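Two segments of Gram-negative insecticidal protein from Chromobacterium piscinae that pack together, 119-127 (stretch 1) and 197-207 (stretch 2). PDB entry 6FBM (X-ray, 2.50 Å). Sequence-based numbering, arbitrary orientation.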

ATOM      1  N   ILE A 119     -31.880  27.397  28.273  1.00 15.12           N
ATOM      2  CA  ILE A 119     -31.060  26.351  27.673  1.00 15.52           C
ATOM      3  C   ILE A 119     -29.903  26.130  28.633  1.00 15.76           C
ATOM      4  O   ILE A 119     -29.323  27.093  29.197  1.00 16.95           O
ATOM      5  CB  ILE A 119     -30.504  26.772  26.317  1.00 15.51           C
ATOM      6  CG1 ILE A 119     -31.640  27.120  25.345  1.00 15.60           C
ATOM      7  CG2 ILE A 119     -29.602  25.693  25.723  1.00 15.98           C
ATOM      8  CD1 ILE A 119     -32.488  25.968  24.886  1.00 15.33           C
ATOM      9  N   THR A 120     -29.574  24.862  28.837  1.00 16.07           N
ATOM     10  CA  THR A 120     -28.375  24.504  29.573  1.00 15.88           C
ATOM     11  C   THR A 120     -27.305  24.113  28.551  1.00 15.95           C
ATOM     12  O   THR A 120     -27.548  23.284  27.647  1.00 17.08           O
ATOM     13  CB  THR A 120     -28.637  23.378  30.567  1.00 16.02           C
ATOM     14  OG1 THR A 120     -29.655  23.799  31.499  1.00 17.39           O
ATOM     15  CG2 THR A 120     -27.354  23.041  31.334  1.00 16.46           C
ATOM     16  N   TYR A 121     -26.130  24.716  28.722  1.00 15.57           N
ATOM     17  CA  TYR A 121     -25.016  24.535  27.845  1.00 14.91           C
ATOM     18  C   TYR A 121     -24.041  23.600  28.547  1.00 14.59           C
ATOM     19  O   TYR A 121     -23.599  23.895  29.670  1.00 14.80           O
ATOM     20  CB  TYR A 121     -24.362  25.901  27.570  1.00 15.18           C
ATOM     21  CG  TYR A 121     -25.345  26.904  27.023  1.00 15.09           C
ATOM     22  CD1 TYR A 121     -25.720  26.877  25.691  1.00 15.29           C
ATOM     23  CD2 TYR A 121     -25.934  27.861  27.851  1.00 15.63           C
ATOM     24  CE1 TYR A 121     -26.633  27.782  25.189  1.00 15.50           C
ATOM     25  CE2 TYR A 121     -26.851  28.769  27.362  1.00 15.71           C
ATOM     26  CZ  TYR A 121     -27.200  28.723  26.025  1.00 15.98           C
ATOM     27  OH  TYR A 121     -28.128  29.619  25.516  1.00 16.30           O
ATOM     28  N   SER A 122     -23.724  22.466  27.911  1.00 13.74           N
ATOM     29  CA  SER A 122     -22.741  21.546  28.476  1.00 12.85           C
ATOM     30  C   SER A 122     -21.694  21.214  27.434  1.00 13.19           C
ATOM     31  O   SER A 122     -22.010  20.968  26.262  1.00 12.37           O
ATOM     32  CB  SER A 122     -23.400  20.265  28.982  1.00 12.58           C
ATOM     33  OG  SER A 122     -24.138  19.611  27.953  1.00 11.92           O
ATOM     34  N   SER A 123     -20.437  21.190  27.871  1.00 13.79           N
ATOM     35  CA  SER A 123     -19.349  20.601  27.101  1.00 14.51           C
ATOM     36  C   SER A 123     -18.800  19.463  27.920  1.00 15.52           C
ATOM     37  O   SER A 123     -18.261  19.686  29.007  1.00 18.84           O
ATOM     38  CB  SER A 123     -18.270  21.637  26.828  1.00 14.76           C
ATOM     39  OG  SER A 123     -17.059  21.033  26.374  1.00 15.33           O
ATOM     40  N   THR A 124     -18.944  18.242  27.420  1.00 15.66           N
ATOM     41  CA  THR A 124     -18.401  17.082  28.080  1.00 15.71           C
ATOM     42  C   THR A 124     -17.240  16.608  27.210  1.00 16.25           C
ATOM     43  O   THR A 124     -17.467  16.119  26.105  1.00 14.79           O
ATOM     44  CB  THR A 124     -19.483  16.025  28.238  1.00 16.23           C
ATOM     45  OG1 THR A 124     -20.471  16.509  29.153  1.00 16.38           O
ATOM     46  CG2 THR A 124     -18.904  14.745  28.780  1.00 16.32           C
ATOM     47  N   ARG A 125     -16.013  16.766  27.731  1.00 17.23           N
ATOM     48  CA  ARG A 125     -14.787  16.523  26.971  1.00 18.64           C
ATOM     49  C   ARG A 125     -14.002  15.375  27.564  1.00 17.26           C
ATOM     50  O   ARG A 125     -13.753  15.313  28.771  1.00 16.56           O
ATOM     51  CB  ARG A 125     -13.889  17.757  26.919  1.00 22.11           C
ATOM     52  CG  ARG A 125     -14.609  19.034  26.513  1.00 26.42           C
ATOM     53  CD  ARG A 125     -13.655  20.164  26.104  1.00 30.09           C
ATOM     54  NE  ARG A 125     -12.880  20.664  27.237  1.00 34.19           N
ATOM     55  CZ  ARG A 125     -13.372  21.470  28.182  1.00 37.50           C
ATOM     56  NH1 ARG A 125     -14.655  21.912  28.154  1.00 39.44           N
ATOM     57  NH2 ARG A 125     -12.574  21.832  29.182  1.00 37.47           N
ATOM     58  N   GLU A 126     -13.636  14.441  26.697  1.00 16.78           N
ATOM     59  CA  GLU A 126     -12.792  13.351  27.092  1.00 16.35           C
ATOM     60  C   GLU A 126     -11.527  13.487  26.295  1.00 16.29           C
ATOM     61  O   GLU A 126     -11.525  13.299  25.076  1.00 17.14           O
ATOM     62  CB  GLU A 126     -13.461  12.019  26.839  1.00 16.61           C
ATOM     63  CG  GLU A 126     -12.649  10.877  27.392  1.00 17.79           C
ATOM     64  CD  GLU A 126     -13.316   9.559  27.223  1.00 18.17           C
ATOM     65  OE1 GLU A 126     -13.473   8.907  28.263  1.00 21.14           O
ATOM     66  OE2 GLU A 126     -13.663   9.176  26.088  1.00 17.22           O
ATOM     67  N   ALA A 127     -10.455  13.807  26.997  1.00 16.30           N
ATOM     68  CA  ALA A 127      -9.169  14.075  26.376  1.00 16.78           C
ATOM     69  C   ALA A 127      -8.304  12.823  26.538  1.00 16.80           C
ATOM     70  O   ALA A 127      -8.055  12.369  27.666  1.00 15.11           O
ATOM     71  CB  ALA A 127      -8.512  15.282  27.022  1.00 16.82           C
TER
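Stretch 2, residues 197-207: SLSTTAEMSYK

How does stretch 2 lie on stretch 1? Residues 198-207 form a helix that runs over the strand of stretch 1 in broadly the same direction, the axes crossing at -43° and approaching to 9.1 Å. Alternation along the strand turns T120, S122, T124 and E126 toward the helix, while Y121, S123 and R125 point away; the helix answers with L198, A202 and Y206, spaced four residues apart and so aligned along one side.

What meets the first half of the strand? T120 CG2 lies 3.8 Å from L198 CD1, a contact between methyl groups. The same leucine atom reaches the next inward residue, with S122 CB 4.1 Å from L198 CD1, so one side chain spans two strand positions.

Where does the strand come nearest the helix backbone? Among the paired CA atoms, T124 CA and E203 CA are closest, at 6.7 Å. Small A202 sits here, its CB 3.8 Å from T124 OG1, and T124 CG2 packs 4.2 Å from Y206 CB.

What holds the far end? E126 extends with chi1 and chi2 both t, and Y206 OH donates a short hydrogen bond of 2.5 Å to E126 OE2, which lies at the ring edge. It is the only hydrogen bond between the stretches.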

ATOM      1  N   SER A 197     -28.866  15.315  38.189  1.00 35.53           N
ATOM      2  CA  SER A 197     -28.188  16.520  37.650  1.00 31.45           C
ATOM      3  C   SER A 197     -27.934  16.364  36.138  1.00 29.77           C
ATOM      4  O   SER A 197     -27.730  15.257  35.651  1.00 29.89           O
ATOM      5  CB  SER A 197     -26.897  16.865  38.424  1.00 29.44           C
ATOM      6  OG  SER A 197     -25.732  16.225  37.907  1.00 28.47           O
ATOM      7  N   LEU A 198     -28.011  17.467  35.401  1.00 28.62           N
ATOM      8  CA  LEU A 198     -27.827  17.495  33.942  1.00 25.91           C
ATOM      9  C   LEU A 198     -26.418  17.031  33.579  1.00 26.10           C
ATOM     10  O   LEU A 198     -26.239  16.256  32.628  1.00 28.97           O
ATOM     11  CB  LEU A 198     -28.128  18.900  33.375  1.00 24.58           C
ATOM     12  CG  LEU A 198     -28.005  19.247  31.868  1.00 24.98           C
ATOM     13  CD1 LEU A 198     -26.546  19.360  31.398  1.00 23.72           C
ATOM     14  CD2 LEU A 198     -28.790  18.241  31.017  1.00 24.50           C
ATOM     15  N   SER A 199     -25.430  17.463  34.353  1.00 24.89           N
ATOM     16  CA  SER A 199     -24.047  17.150  34.048  1.00 24.54           C
ATOM     17  C   SER A 199     -23.766  15.634  34.123  1.00 24.22           C
ATOM     18  O   SER A 199     -23.044  15.091  33.274  1.00 24.93           O
ATOM     19  CB  SER A 199     -23.100  17.979  34.935  1.00 24.77           C
ATOM     20  OG  SER A 199     -23.125  17.519  36.279  1.00 25.11           O
ATOM     21  N   THR A 200     -24.364  14.964  35.116  1.00 23.99           N
ATOM     22  CA  THR A 200     -24.272  13.511  35.259  1.00 22.72           C
ATOM     23  C   THR A 200     -24.981  12.800  34.101  1.00 22.28           C
ATOM     24  O   THR A 200     -24.449  11.864  33.529  1.00 23.44           O
ATOM     25  CB  THR A 200     -24.824  13.056  36.641  1.00 23.74           C
ATOM     26  OG1 THR A 200     -23.929  13.477  37.675  1.00 22.16           O
ATOM     27  CG2 THR A 200     -24.974  11.519  36.725  1.00 23.89           C
ATOM     28  N   THR A 201     -26.178  13.253  33.744  1.00 21.88           N
ATOM     29  CA  THR A 201     -26.904  12.700  32.583  1.00 21.62           C
ATOM     30  C   THR A 201     -26.098  12.855  31.290  1.00 21.22           C
ATOM     31  O   THR A 201     -26.073  11.948  30.456  1.00 19.99           O
ATOM     32  CB  THR A 201     -28.276  13.366  32.433  1.00 21.06           C
ATOM     33  OG1 THR A 201     -28.936  13.345  33.703  1.00 21.55           O
ATOM     34  CG2 THR A 201     -29.136  12.627  31.421  1.00 20.56           C
ATOM     35  N   ALA A 202     -25.438  13.993  31.144  1.00 20.69           N
ATOM     36  CA  ALA A 202     -24.613  14.246  29.976  1.00 21.14           C
ATOM     37  C   ALA A 202     -23.434  13.307  29.940  1.00 20.99           C
ATOM     38  O   ALA A 202     -23.146  12.714  28.908  1.00 19.33           O
ATOM     39  CB  ALA A 202     -24.143  15.696  29.971  1.00 20.78           C
ATOM     40  N   GLU A 203     -22.773  13.175  31.089  1.00 23.58           N
ATOM     41  CA  GLU A 203     -21.681  12.214  31.292  1.00 25.64           C
ATOM     42  C   GLU A 203     -22.102  10.800  30.900  1.00 25.23           C
ATOM     43  O   GLU A 203     -21.431  10.146  30.118  1.00 26.16           O
ATOM     44  CB  GLU A 203     -21.201  12.258  32.762  1.00 28.23           C
ATOM     45  CG  GLU A 203     -20.276  11.134  33.239  1.00 29.77           C
ATOM     46  CD  GLU A 203     -19.855  11.249  34.693  1.00 31.83           C
ATOM     47  OE1 GLU A 203     -20.487  12.005  35.453  1.00 31.65           O
ATOM     48  OE2 GLU A 203     -18.869  10.580  35.086  1.00 36.56           O
ATOM     49  N   MET A 204     -23.223  10.337  31.429  1.00 24.46           N
ATOM     50  CA  MET A 204     -23.707   8.984  31.139  1.00 22.25           C
ATOM     51  C   MET A 204     -24.067   8.831  29.688  1.00 19.83           C
ATOM     52  O   MET A 204     -23.799   7.789  29.095  1.00 18.34           O
ATOM     53  CB  MET A 204     -24.897   8.620  32.054  1.00 23.95           C
ATOM     54  CG  MET A 204     -24.545   8.579  33.554  1.00 25.40           C
ATOM     55  SD  MET A 204     -23.023   7.660  33.940  1.00 28.55           S
ATOM     56  CE  MET A 204     -22.423   8.519  35.382  1.00 29.34           C
ATOM     57  N   SER A 205     -24.686   9.839  29.087  1.00 18.62           N
ATOM     58  CA  SER A 205     -25.050   9.744  27.679  1.00 17.91           C
ATOM     59  C   SER A 205     -23.783   9.585  26.844  1.00 18.23           C
ATOM     60  O   SER A 205     -23.702   8.677  25.997  1.00 16.92           O
ATOM     61  CB  SER A 205     -25.850  10.949  27.235  1.00 17.43           C
ATOM     62  OG  SER A 205     -26.243  10.803  25.886  1.00 16.89           O
ATOM     63  N   TYR A 206     -22.780  10.428  27.113  1.00 17.74           N
ATOM     64  CA  TYR A 206     -21.505  10.329  26.410  1.00 17.72           C
ATOM     65  C   TYR A 206     -20.898   8.946  26.631  1.00 17.68           C
ATOM     66  O   TYR A 206     -20.537   8.276  25.682  1.00 18.46           O
ATOM     67  CB  TYR A 206     -20.504  11.431  26.836  1.00 18.38           C
ATOM     68  CG  TYR A 206     -19.145  11.179  26.257  1.00 18.47           C
ATOM     69  CD1 TYR A 206     -18.875  11.449  24.918  1.00 17.99           C
ATOM     70  CD2 TYR A 206     -18.133  10.588  27.040  1.00 18.80           C
ATOM     71  CE1 TYR A 206     -17.629  11.165  24.388  1.00 17.93           C
ATOM     72  CE2 TYR A 206     -16.888  10.307  26.505  1.00 18.46           C
ATOM     73  CZ  TYR A 206     -16.651  10.589  25.193  1.00 17.90           C
ATOM     74  OH  TYR A 206     -15.432  10.297  24.680  1.00 19.53           O
ATOM     75  N   LYS A 207     -20.800   8.518  27.880  1.00 16.59           N
ATOM     76  CA  LYS A 207     -20.170   7.223  28.201  1.00 16.10           C
ATOM     77  C   LYS A 207     -20.867   6.013  27.609  1.00 15.62           C
ATOM     78  O   LYS A 207     -20.207   5.053  27.273  1.00 16.14           O
ATOM     79  CB  LYS A 207     -19.991   7.043  29.706  1.00 15.90           C
ATOM     80  CG  LYS A 207     -18.859   7.888  30.220  1.00 16.33           C
ATOM     81  CD  LYS A 207     -18.654   7.708  31.715  1.00 17.42           C
ATOM     82  CE  LYS A 207     -17.417   8.483  32.163  1.00 17.96           C
ATOM     83  NZ  LYS A 207     -17.426   8.616  33.646  1.00 19.08           N
TER